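Local structure of N-(5'-phosphoribosyl)anthranilate isomerase (Pyrococcus furiosus, 4AAJ) at residues A[88-99]-A[110-121]; A[26-37]-A[209-217]. The protein catalyses the isomerisation of N-(5-phospho-beta-D-ribosyl)anthranilate to 1-(2-carboxyphenylamino)-1-deoxy-D-ribulose 5-phosphate, the third step from chorismate to tryptophan. All coordinates share one frame; numbering follows the deposited sequence.

Interaction 1 of 2, residues A[88-99]-A[110-121]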
loop_
_atom_site.group_PDB
_atom_site.type_symbol
_atom_site.label_atom_id
_atom_site.label_comp_id
_atom_site.label_asym_id
_atom_site.label_seq_id
_atom_site.Cartn_x
_atom_site.Cartn_y
_atom_site.Cartn_z
ATOM N N ILE A 88 -11.620 -11.932 2.811
ATOM C CA ILE A 88 -11.702 -11.234 4.098
ATOM C C ILE A 88 -12.166 -12.214 5.185
ATOM O O ILE A 88 -11.527 -12.314 6.241
ATOM C CB ILE A 88 -12.627 -9.996 4.000
ATOM C CG1 ILE A 88 -12.008 -8.937 3.080
ATOM C CG2 ILE A 88 -12.887 -9.382 5.379
ATOM C CD1 ILE A 88 -12.986 -7.864 2.639
ATOM N N GLU A 89 -13.230 -12.962 4.889
ATOM C CA GLU A 89 -13.792 -13.950 5.816
ATOM C C GLU A 89 -12.778 -15.024 6.175
ATOM O O GLU A 89 -12.601 -15.383 7.351
ATOM C CB GLU A 89 -15.041 -14.590 5.215
ATOM C CG GLU A 89 -16.265 -13.699 5.261
ATOM C CD GLU A 89 -17.471 -14.298 4.564
ATOM O OE1 GLU A 89 -17.483 -15.522 4.292
ATOM O OE2 GLU A 89 -18.421 -13.539 4.290
ATOM N N ARG A 90 -12.086 -15.518 5.153
ATOM C CA ARG A 90 -11.107 -16.570 5.329
ATOM C C ARG A 90 -9.852 -16.101 6.071
ATOM O O ARG A 90 -9.196 -16.908 6.701
ATOM C CB ARG A 90 -10.759 -17.232 3.973
ATOM C CG ARG A 90 -11.905 -18.033 3.369
ATOM C CD ARG A 90 -11.749 -18.242 1.864
ATOM N NE ARG A 90 -12.953 -18.806 1.238
ATOM C CZ ARG A 90 -13.233 -18.731 -0.063
ATOM N NH1 ARG A 90 -12.413 -18.099 -0.892
ATOM N NH2 ARG A 90 -14.348 -19.267 -0.539
ATOM N N THR A 91 -9.533 -14.800 6.041
ATOM C CA THR A 91 -8.306 -14.314 6.683
ATOM C C THR A 91 -8.470 -13.499 7.976
ATOM O O THR A 91 -7.498 -13.336 8.714
ATOM C CB THR A 91 -7.463 -13.421 5.754
ATOM O OG1 THR A 91 -8.258 -12.287 5.355
ATOM C CG2 THR A 91 -6.970 -14.205 4.522
ATOM N N GLY A 92 -9.669 -12.971 8.207
ATOM C CA GLY A 92 -9.929 -12.060 9.331
ATOM C C GLY A 92 -9.353 -10.658 9.132
ATOM O O GLY A 92 -9.204 -9.892 10.094
ATOM N N ALA A 93 -9.056 -10.301 7.885
ATOM C CA ALA A 93 -8.443 -9.000 7.584
ATOM C C ALA A 93 -9.364 -7.857 7.995
ATOM O O ALA A 93 -10.585 -7.937 7.817
ATOM C CB ALA A 93 -8.136 -8.887 6.086
ATOM N N GLN A 94 -8.767 -6.787 8.510
ATOM C CA GLN A 94 -9.530 -5.571 8.829
ATOM C C GLN A 94 -9.135 -4.402 7.930
ATOM O O GLN A 94 -9.772 -3.321 7.960
ATOM C CB GLN A 94 -9.330 -5.202 10.294
ATOM C CG GLN A 94 -9.961 -6.199 11.250
ATOM C CD GLN A 94 -9.669 -5.854 12.692
ATOM O OE1 GLN A 94 -8.542 -5.991 13.150
ATOM N NE2 GLN A 94 -10.685 -5.399 13.410
ATOM N N TYR A 95 -8.100 -4.641 7.127
ATOM C CA TYR A 95 -7.516 -3.655 6.220
ATOM C C TYR A 95 -7.328 -4.348 4.898
ATOM O O TYR A 95 -6.772 -5.450 4.865
ATOM C CB TYR A 95 -6.136 -3.198 6.715
ATOM C CG TYR A 95 -6.202 -2.481 8.051
ATOM C CD1 TYR A 95 -6.193 -3.195 9.252
ATOM C CD2 TYR A 95 -6.272 -1.087 8.100
ATOM C CE1 TYR A 95 -6.266 -2.535 10.481
ATOM C CE2 TYR A 95 -6.352 -0.414 9.311
ATOM C CZ TYR A 95 -6.344 -1.142 10.493
ATOM O OH TYR A 95 -6.404 -0.461 11.690
ATOM N N ILE A 96 -7.775 -3.713 3.822
ATOM C CA ILE A 96 -7.525 -4.248 2.471
ATOM C C ILE A 96 -6.900 -3.218 1.551
ATOM O O ILE A 96 -7.119 -2.005 1.693
ATOM C CB ILE A 96 -8.791 -4.853 1.824
ATOM C CG1 ILE A 96 -9.811 -3.771 1.416
ATOM C CG2 ILE A 96 -9.402 -5.901 2.750
ATOM C CD1 ILE A 96 -10.980 -4.325 0.607
ATOM N N GLN A 97 -6.109 -3.715 0.609
ATOM C CA GLN A 97 -5.465 -2.860 -0.368
ATOM C C GLN A 97 -5.856 -3.393 -1.726
ATOM O O GLN A 97 -5.500 -4.513 -2.104
ATOM C CB GLN A 97 -3.965 -2.839 -0.166
ATOM C CG GLN A 97 -3.202 -2.030 -1.205
ATOM C CD GLN A 97 -1.741 -1.927 -0.845
ATOM O OE1 GLN A 97 -1.396 -1.707 0.311
ATOM N NE2 GLN A 97 -0.878 -2.107 -1.827
ATOM N N VAL A 98 -6.651 -2.599 -2.432
ATOM C CA VAL A 98 -7.219 -3.032 -3.699
ATOM C C VAL A 98 -6.384 -2.506 -4.871
ATOM O O VAL A 98 -6.278 -1.286 -5.056
ATOM C CB VAL A 98 -8.682 -2.554 -3.829
ATOM C CG1 VAL A 98 -9.268 -3.033 -5.148
ATOM C CG2 VAL A 98 -9.526 -3.052 -2.650
ATOM N N HIS A 99 -5.785 -3.422 -5.641
ATOM C CA HIS A 99 -5.070 -3.039 -6.863
ATOM C C HIS A 99 -5.760 -3.643 -8.053
ATOM O O HIS A 99 -5.280 -4.593 -8.686
ATOM C CB HIS A 99 -3.579 -3.407 -6.788
ATOM C CG HIS A 99 -2.780 -3.030 -8.023
ATOM N ND1 HIS A 99 -3.100 -1.983 -8.811
ATOM C CD2 HIS A 99 -1.631 -3.595 -8.573
ATOM C CE1 HIS A 99 -2.214 -1.894 -9.823
ATOM N NE2 HIS A 99 -1.311 -2.877 -9.672
ATOM N N LEU A 110 -18.140 -3.655 0.549
ATOM C CA LEU A 110 -17.162 -4.290 1.428
ATOM C C LEU A 110 -16.977 -3.514 2.737
ATOM O O LEU A 110 -16.891 -4.119 3.802
ATOM C CB LEU A 110 -15.806 -4.490 0.734
ATOM C CG LEU A 110 -15.762 -5.425 -0.475
ATOM C CD1 LEU A 110 -14.399 -5.307 -1.139
ATOM C CD2 LEU A 110 -16.057 -6.865 -0.093
ATOM N N LYS A 111 -16.935 -2.187 2.650
ATOM C CA LYS A 111 -16.836 -1.342 3.850
ATOM C C LYS A 111 -18.019 -1.530 4.791
ATOM O O LYS A 111 -17.832 -1.694 5.990
ATOM C CB LYS A 111 -16.703 0.133 3.477
ATOM C CG LYS A 111 -15.335 0.516 2.943
ATOM C CD LYS A 111 -15.268 1.960 2.448
ATOM C CE LYS A 111 -15.637 2.982 3.519
ATOM N NZ LYS A 111 -14.749 2.973 4.717
ATOM N N LYS A 112 -19.229 -1.528 4.238
ATOM C CA LYS A 112 -20.446 -1.619 5.050
ATOM C C LYS A 112 -20.593 -2.991 5.684
ATOM O O LYS A 112 -20.760 -3.099 6.901
ATOM C CB LYS A 112 -21.695 -1.267 4.233
ATOM C CG LYS A 112 -21.669 0.110 3.583
ATOM C CD LYS A 112 -21.371 1.223 4.583
ATOM C CE LYS A 112 -21.038 2.534 3.880
ATOM N NZ LYS A 112 -22.116 2.976 2.948
ATOM N N GLU A 113 -20.507 -4.034 4.861
ATOM C CA GLU A 113 -20.704 -5.407 5.323
ATOM C C GLU A 113 -19.619 -5.871 6.285
ATOM O O GLU A 113 -19.906 -6.577 7.250
ATOM C CB GLU A 113 -20.815 -6.363 4.126
ATOM C CG GLU A 113 -21.021 -7.827 4.492
ATOM C CD GLU A 113 -21.395 -8.700 3.305
ATOM O OE1 GLU A 113 -21.467 -8.187 2.168
ATOM O OE2 GLU A 113 -21.614 -9.911 3.510
ATOM N N PHE A 114 -18.376 -5.471 6.030
ATOM C CA PHE A 114 -17.242 -6.005 6.778
ATOM C C PHE A 114 -16.543 -4.999 7.696
ATOM O O PHE A 114 -15.759 -5.387 8.555
ATOM C CB PHE A 114 -16.236 -6.648 5.822
ATOM C CG PHE A 114 -16.774 -7.858 5.114
ATOM C CD1 PHE A 114 -16.952 -9.059 5.801
ATOM C CD2 PHE A 114 -17.126 -7.794 3.776
ATOM C CE1 PHE A 114 -17.460 -10.174 5.151
ATOM C CE2 PHE A 114 -17.624 -8.902 3.119
ATOM C CZ PHE A 114 -17.795 -10.095 3.809
ATOM N N GLY A 115 -16.818 -3.713 7.511
ATOM C CA GLY A 115 -16.152 -2.677 8.298
ATOM C C GLY A 115 -14.653 -2.596 8.058
ATOM O O GLY A 115 -13.910 -2.110 8.910
ATOM N N VAL A 116 -14.200 -3.087 6.905
ATOM C CA VAL A 116 -12.786 -3.005 6.546
ATOM C C VAL A 116 -12.376 -1.587 6.173
ATOM O O VAL A 116 -13.177 -0.824 5.620
ATOM C CB VAL A 116 -12.391 -3.968 5.399
ATOM C CG1 VAL A 116 -12.422 -5.417 5.872
ATOM C CG2 VAL A 116 -13.271 -3.776 4.166
ATOM N N PHE A 117 -11.145 -1.234 6.523
ATOM C CA PHE A 117 -10.497 -0.020 6.033
ATOM C C PHE A 117 -9.951 -0.319 4.639
ATOM O O PHE A 117 -9.231 -1.293 4.460
ATOM C CB PHE A 117 -9.358 0.341 6.978
ATOM C CG PHE A 117 -8.603 1.591 6.602
ATOM C CD1 PHE A 117 -7.673 1.586 5.558
ATOM C CD2 PHE A 117 -8.782 2.765 7.336
ATOM C CE1 PHE A 117 -6.961 2.729 5.222
ATOM C CE2 PHE A 117 -8.062 3.915 7.011
ATOM C CZ PHE A 117 -7.152 3.899 5.960
ATOM N N VAL A 118 -10.291 0.520 3.665
ATOM C CA VAL A 118 -9.926 0.260 2.271
ATOM C C VAL A 118 -8.903 1.238 1.721
ATOM O O VAL A 118 -9.153 2.456 1.640
ATOM C CB VAL A 118 -11.161 0.263 1.337
ATOM C CG1 VAL A 118 -10.733 -0.055 -0.097
ATOM C CG2 VAL A 118 -12.204 -0.743 1.804
ATOM N N MET A 119 -7.753 0.705 1.311
ATOM C CA MET A 119 -6.803 1.506 0.570
ATOM C C MET A 119 -6.898 1.076 -0.880
ATOM O O MET A 119 -6.841 -0.119 -1.183
ATOM C CB MET A 119 -5.384 1.341 1.098
ATOM C CG MET A 119 -4.372 2.174 0.316
ATOM S SD MET A 119 -2.918 2.647 1.267
ATOM C CE MET A 119 -2.314 1.013 1.683
ATOM N N LYS A 120 -7.107 2.037 -1.771
ATOM C CA LYS A 120 -7.142 1.716 -3.196
ATOM C C LYS A 120 -5.919 2.279 -3.901
ATOM O O LYS A 120 -5.506 3.413 -3.641
ATOM C CB LYS A 120 -8.441 2.179 -3.893
ATOM C CG LYS A 120 -8.369 1.915 -5.402
ATOM C CD LYS A 120 -9.684 1.967 -6.153
ATOM C CE LYS A 120 -9.401 2.137 -7.643
ATOM N NZ LYS A 120 -9.133 0.855 -8.355
ATOM N N ALA A 121 -5.344 1.468 -4.785
ATOM C CA ALA A 121 -4.171 1.821 -5.575
ATOM C C ALA A 121 -4.545 2.448 -6.906
ATOM O O ALA A 121 -5.414 1.938 -7.622
ATOM C CB ALA A 121 -3.318 0.586 -5.826
#
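Tyr95 to Val98 run parallel to Phe117 to Ala121, the short strand axes 4.6 Å apart and turned by 17°. Five backbone hydrogen bonds join them, from Phe117 N to Gln94 O at one end to Ala121 N to Val98 O at the other. On one face the ring of Tyr95 lies obliquely against Phe117, its CD2 3.6 Å from Phe117 CB. Further along, the extended Gln97 runs beside Met119, whose bent end brings CE within 3.2 Å of Gln97 OE1, a contact only; the hydrogen bond to that oxygen comes from Lys24. The opposite face is mostly aliphatic, with Lys120 at its far end: Ile96 and Val118 point the same way, Ile96 CG1 3.9 Å from Val118 CG2, and branched side chains suit both the strands and the layer beneath the helices. There Ile96 CD1 meets Leu110 CD1 at 4.0 Å. Phe114, on the last turn of its helix, receives Ile88 CG2 at its CD1 (4.1 Å), while Glu89 OE2 lies in the ring plane at its edge, 3.5 Å from CZ. Cutting Phe114 back to alanine is likely to leave a gap beside Ile88 and the Glu89 carboxylate without its ring edge. Strand 95-98, helix 104-114 and strand 117-123 form a right-handed beta-alpha-beta crossover of the TIM barrel.

Interaction 2 of 2, residues A[26-37]-A[209-217]. With SO4 (sulfate ion), chain D.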
loop_
_atom_site.group_PDB
_atom_site.type_symbol
_atom_site.label_atom_id
_atom_site.label_comp_id
_atom_site.label_asym_id
_atom_site.label_seq_id
_atom_site.Cartn_x
_atom_site.Cartn_y
_atom_site.Cartn_z
ATOM N N CYS A 26 5.479 -3.458 2.703
ATOM C CA CYS A 26 4.521 -4.331 2.025
ATOM C C CYS A 26 5.125 -5.671 1.607
ATOM O O CYS A 26 6.337 -5.789 1.437
ATOM C CB CYS A 26 3.948 -3.631 0.783
ATOM S SG CYS A 26 2.411 -4.409 0.242
ATOM N N GLY A 27 4.259 -6.663 1.447
ATOM C CA GLY A 27 4.633 -7.945 0.849
ATOM C C GLY A 27 5.469 -8.840 1.735
ATOM O O GLY A 27 6.489 -9.372 1.293
ATOM N N ILE A 28 5.060 -8.991 2.990
ATOM C CA ILE A 28 5.719 -9.980 3.864
ATOM C C ILE A 28 5.103 -11.369 3.689
ATOM O O ILE A 28 3.910 -11.512 3.354
ATOM C CB ILE A 28 5.751 -9.539 5.357
ATOM C CG1 ILE A 28 4.334 -9.427 5.927
ATOM C CG2 ILE A 28 6.563 -8.257 5.521
ATOM C CD1 ILE A 28 4.299 -9.280 7.446
ATOM N N LYS A 29 5.918 -12.405 3.907
ATOM C CA LYS A 29 5.505 -13.770 3.629
ATOM C C LYS A 29 5.577 -14.708 4.835
ATOM O O LYS A 29 5.148 -15.859 4.747
ATOM C CB LYS A 29 6.328 -14.357 2.482
ATOM C CG LYS A 29 6.218 -13.581 1.177
ATOM C CD LYS A 29 6.986 -14.260 0.050
ATOM C CE LYS A 29 6.219 -15.459 -0.483
ATOM N NZ LYS A 29 6.783 -15.908 -1.785
ATOM N N SER A 30 6.090 -14.215 5.957
ATOM C CA SER A 30 6.270 -15.063 7.136
ATOM C C SER A 30 6.043 -14.291 8.422
ATOM O O SER A 30 6.203 -13.065 8.465
ATOM C CB SER A 30 7.692 -15.629 7.150
ATOM O OG SER A 30 8.639 -14.577 7.162
ATOM N N LEU A 31 5.703 -15.026 9.476
ATOM C CA LEU A 31 5.702 -14.476 10.832
ATOM C C LEU A 31 7.062 -13.884 11.223
ATOM O O LEU A 31 7.124 -12.904 11.964
ATOM C CB LEU A 31 5.233 -15.528 11.849
ATOM C CG LEU A 31 3.784 -16.015 11.686
ATOM C CD1 LEU A 31 3.559 -17.361 12.373
ATOM C CD2 LEU A 31 2.795 -14.983 12.197
ATOM N N GLU A 32 8.146 -14.462 10.703
ATOM C CA GLU A 32 9.491 -13.928 10.933
ATOM C C GLU A 32 9.636 -12.507 10.377
ATOM O O GLU A 32 10.132 -11.606 11.057
ATOM C CB GLU A 32 10.554 -14.868 10.335
ATOM C CG GLU A 32 11.990 -14.544 10.723
ATOM C CD GLU A 32 12.328 -14.877 12.174
ATOM O OE1 GLU A 32 11.431 -15.297 12.943
ATOM O OE2 GLU A 32 13.511 -14.713 12.550
ATOM N N GLU A 33 9.170 -12.309 9.146
ATOM C CA GLU A 33 9.189 -10.988 8.520
ATOM C C GLU A 33 8.245 -10.016 9.233
ATOM O O GLU A 33 8.529 -8.835 9.321
ATOM C CB GLU A 33 8.832 -11.100 7.039
ATOM C CG GLU A 33 10.017 -11.455 6.152
ATOM C CD GLU A 33 9.627 -11.596 4.694
ATOM O OE1 GLU A 33 8.649 -12.309 4.407
ATOM O OE2 GLU A 33 10.307 -11.003 3.828
ATOM N N LEU A 34 7.135 -10.536 9.753
ATOM C CA LEU A 34 6.219 -9.724 10.559
ATOM C C LEU A 34 6.948 -9.115 11.760
ATOM O O LEU A 34 6.853 -7.920 12.006
ATOM C CB LEU A 34 4.998 -10.544 10.998
ATOM C CG LEU A 34 4.010 -9.875 11.973
ATOM C CD1 LEU A 34 3.345 -8.652 11.336
ATOM C CD2 LEU A 34 2.957 -10.861 12.438
ATOM N N GLU A 35 7.702 -9.940 12.482
ATOM C CA GLU A 35 8.438 -9.470 13.659
ATOM C C GLU A 35 9.422 -8.349 13.334
ATOM O O GLU A 35 9.516 -7.372 14.064
ATOM C CB GLU A 35 9.131 -10.644 14.349
ATOM C CG GLU A 35 8.156 -11.510 15.132
ATOM C CD GLU A 35 8.705 -12.876 15.497
ATOM O OE1 GLU A 35 9.849 -13.200 15.099
ATOM O OE2 GLU A 35 7.980 -13.631 16.183
ATOM N N ILE A 36 10.136 -8.500 12.226
ATOM C CA ILE A 36 11.055 -7.485 11.721
ATOM C C ILE A 36 10.348 -6.145 11.441
ATOM O O ILE A 36 10.790 -5.098 11.927
ATOM C CB ILE A 36 11.799 -7.996 10.459
ATOM C CG1 ILE A 36 12.557 -9.298 10.773
ATOM C CG2 ILE A 36 12.751 -6.940 9.926
ATOM C CD1 ILE A 36 12.976 -10.101 9.552
ATOM N N VAL A 37 9.251 -6.182 10.678
ATOM C CA VAL A 37 8.537 -4.955 10.293
ATOM C C VAL A 37 7.766 -4.329 11.464
ATOM O O VAL A 37 7.693 -3.106 11.582
ATOM C CB VAL A 37 7.639 -5.143 9.027
ATOM C CG1 VAL A 37 8.455 -5.709 7.874
ATOM C CG2 VAL A 37 6.437 -6.030 9.305
ATOM N N GLY A 209 14.894 -11.811 -1.527
ATOM C CA GLY A 209 13.442 -11.989 -1.403
ATOM C C GLY A 209 12.921 -12.078 0.023
ATOM O O GLY A 209 11.839 -12.625 0.262
ATOM N N ILE A 210 13.694 -11.555 0.972
ATOM C CA ILE A 210 13.308 -11.544 2.384
ATOM C C ILE A 210 13.616 -10.162 2.962
ATOM O O ILE A 210 14.679 -9.602 2.703
ATOM C CB ILE A 210 14.044 -12.645 3.198
ATOM C CG1 ILE A 210 13.843 -14.026 2.560
ATOM C CG2 ILE A 210 13.568 -12.668 4.650
ATOM C CD1 ILE A 210 14.895 -15.049 2.937
ATOM N N LYS A 211 12.678 -9.608 3.731
ATOM C CA LYS A 211 12.865 -8.295 4.353
ATOM C C LYS A 211 14.090 -8.273 5.271
ATOM O O LYS A 211 14.232 -9.126 6.144
ATOM C CB LYS A 211 11.605 -7.857 5.116
ATOM C CG LYS A 211 10.659 -6.953 4.324
ATOM C CD LYS A 211 10.008 -7.664 3.153
ATOM C CE LYS A 211 9.182 -6.691 2.323
ATOM N NZ LYS A 211 8.779 -7.298 1.032
ATOM N N ASP A 212 14.971 -7.301 5.047
ATOM C CA ASP A 212 16.230 -7.185 5.790
ATOM C C ASP A 212 16.068 -6.223 6.959
ATOM O O ASP A 212 15.722 -5.059 6.748
ATOM C CB ASP A 212 17.344 -6.693 4.863
ATOM C CG ASP A 212 18.663 -6.470 5.593
ATOM O OD1 ASP A 212 19.391 -7.459 5.804
ATOM O OD2 ASP A 212 18.974 -5.308 5.940
ATOM N N PRO A 213 16.338 -6.695 8.196
ATOM C CA PRO A 213 16.141 -5.867 9.393
ATOM C C PRO A 213 16.887 -4.534 9.372
ATOM O O PRO A 213 16.369 -3.529 9.871
ATOM C CB PRO A 213 16.655 -6.764 10.526
ATOM C CG PRO A 213 16.447 -8.146 10.013
ATOM C CD PRO A 213 16.775 -8.058 8.552
ATOM N N LYS A 214 18.086 -4.522 8.796
ATOM C CA LYS A 214 18.882 -3.297 8.738
ATOM C C LYS A 214 18.377 -2.328 7.669
ATOM O O LYS A 214 18.389 -1.115 7.879
ATOM C CB LYS A 214 20.373 -3.609 8.560
ATOM C CG LYS A 214 21.035 -4.106 9.839
ATOM C CD LYS A 214 22.376 -4.775 9.569
ATOM C CE LYS A 214 22.960 -5.354 10.848
ATOM N NZ LYS A 214 24.074 -6.302 10.571
ATOM N N LEU A 215 17.924 -2.863 6.537
ATOM C CA LEU A 215 17.305 -2.031 5.496
ATOM C C LEU A 215 15.964 -1.459 5.963
ATOM O O LEU A 215 15.704 -0.266 5.784
ATOM C CB LEU A 215 17.161 -2.790 4.169
ATOM C CG LEU A 215 18.432 -3.200 3.402
ATOM C CD1 LEU A 215 18.071 -3.859 2.079
ATOM C CD2 LEU A 215 19.387 -2.035 3.167
ATOM N N VAL A 216 15.136 -2.306 6.579
ATOM C CA VAL A 216 13.856 -1.886 7.171
ATOM C C VAL A 216 14.059 -0.735 8.159
ATOM O O VAL A 216 13.437 0.322 8.021
ATOM C CB VAL A 216 13.117 -3.070 7.853
ATOM C CG1 VAL A 216 11.946 -2.584 8.705
ATOM C CG2 VAL A 216 12.632 -4.073 6.817
ATOM N N GLU A 217 14.944 -0.937 9.136
ATOM C CA GLU A 217 15.222 0.069 10.166
ATOM C C GLU A 217 15.730 1.386 9.569
ATOM O O GLU A 217 15.296 2.464 9.977
ATOM C CB GLU A 217 16.215 -0.489 11.198
ATOM C CG GLU A 217 16.487 0.412 12.399
ATOM C CD GLU A 217 17.529 1.484 12.118
ATOM O OE1 GLU A 217 18.507 1.205 11.382
ATOM O OE2 GLU A 217 17.375 2.611 12.638
HETATM S S SO4 D . 7.349 -18.341 9.766
HETATM O O1 SO4 D . 5.931 -18.048 9.440
HETATM O O2 SO4 D . 7.381 -19.159 10.996
HETATM O O3 SO4 D . 8.135 -17.117 10.006
HETATM O O4 SO4 D . 7.942 -19.088 8.631
#
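Helix 31-37 and helix 213-217 run roughly the same way, their axes 37° apart and 10.2 Å distant at closest approach, with residues 209-212 bridging toward the loop 26-30. Lys211 buries more surface here than any other residue. Its chain bends at chi2 (67°), which lets the aliphatic part pass Glu33 and delivers NZ to two backbone carbonyls: Cys26 O at 2.9 Å, in the carbonyl plane, and Gly27 O at 3.1 Å, where NZ stands well above the plane of the Gly27 carbonyl. A long, flexible lysine suits this buried place because its ammonium can serve several acceptors, and Glu206 supplies a salt bridge and Ser202 a further hydrogen bond. Gly27 has a positive phi, which favours glycine, and a CB there would come close to Lys211 NZ. Glu33 meets residues 210-211 from helix 31-37: its extended side chain takes Lys211 N on the anti lone pair of OE2 (2.8 Å, nearly straight at 169°), while OE1 accepts from Lys29 N. The carboxylate thus ties its own helix's entry loop to residues 210-211. In the closed eight-stranded barrel this joins the first outer helix, after strand 22-25, to the last, after strand 198-201, so the contact lies across the seam where the ends of the chain meet. Beyond it the packing turns apolar. Ile36 CG2 rests 3.6 Å from Pro213 CA and 4.2 Å from Val216 CG2, and its CD1 reaches Lys211 O. Pro213, lacking an amide hydrogen, fits the first turn of a helix; Asp212 at the N-cap accepts from Leu215 N through OD2. Ser30 caps the other helix likewise, its OG accepting from Glu33 N. Just outside that first turn, a sulfate probably taken from the crystallisation liquor accepts from Leu31 N through O1 and from Glu32 N through O3, with Lys60 as another donor.

Overall arrangement
Both contacts are largely buried, but they build the barrel differently. Interaction 1 joins consecutive strands and their preceding helices, with ten residues between its segments, and takes in the wall of the barrel itself. Interaction 2 links segments more than 170 residues apart and brings the first and last outer helices together where the cylinder closes. The chemistry follows: regular backbone bonding and mainly hydrocarbon side chains in interaction 1, against a lysine, a glutamate and helix caps in interaction 2, where several loop carbonyls and amides are met by side chains. The two centres lie about 22 Å apart, and the contacts do not touch; in the sequence, interaction 1 is nested inside interaction 2.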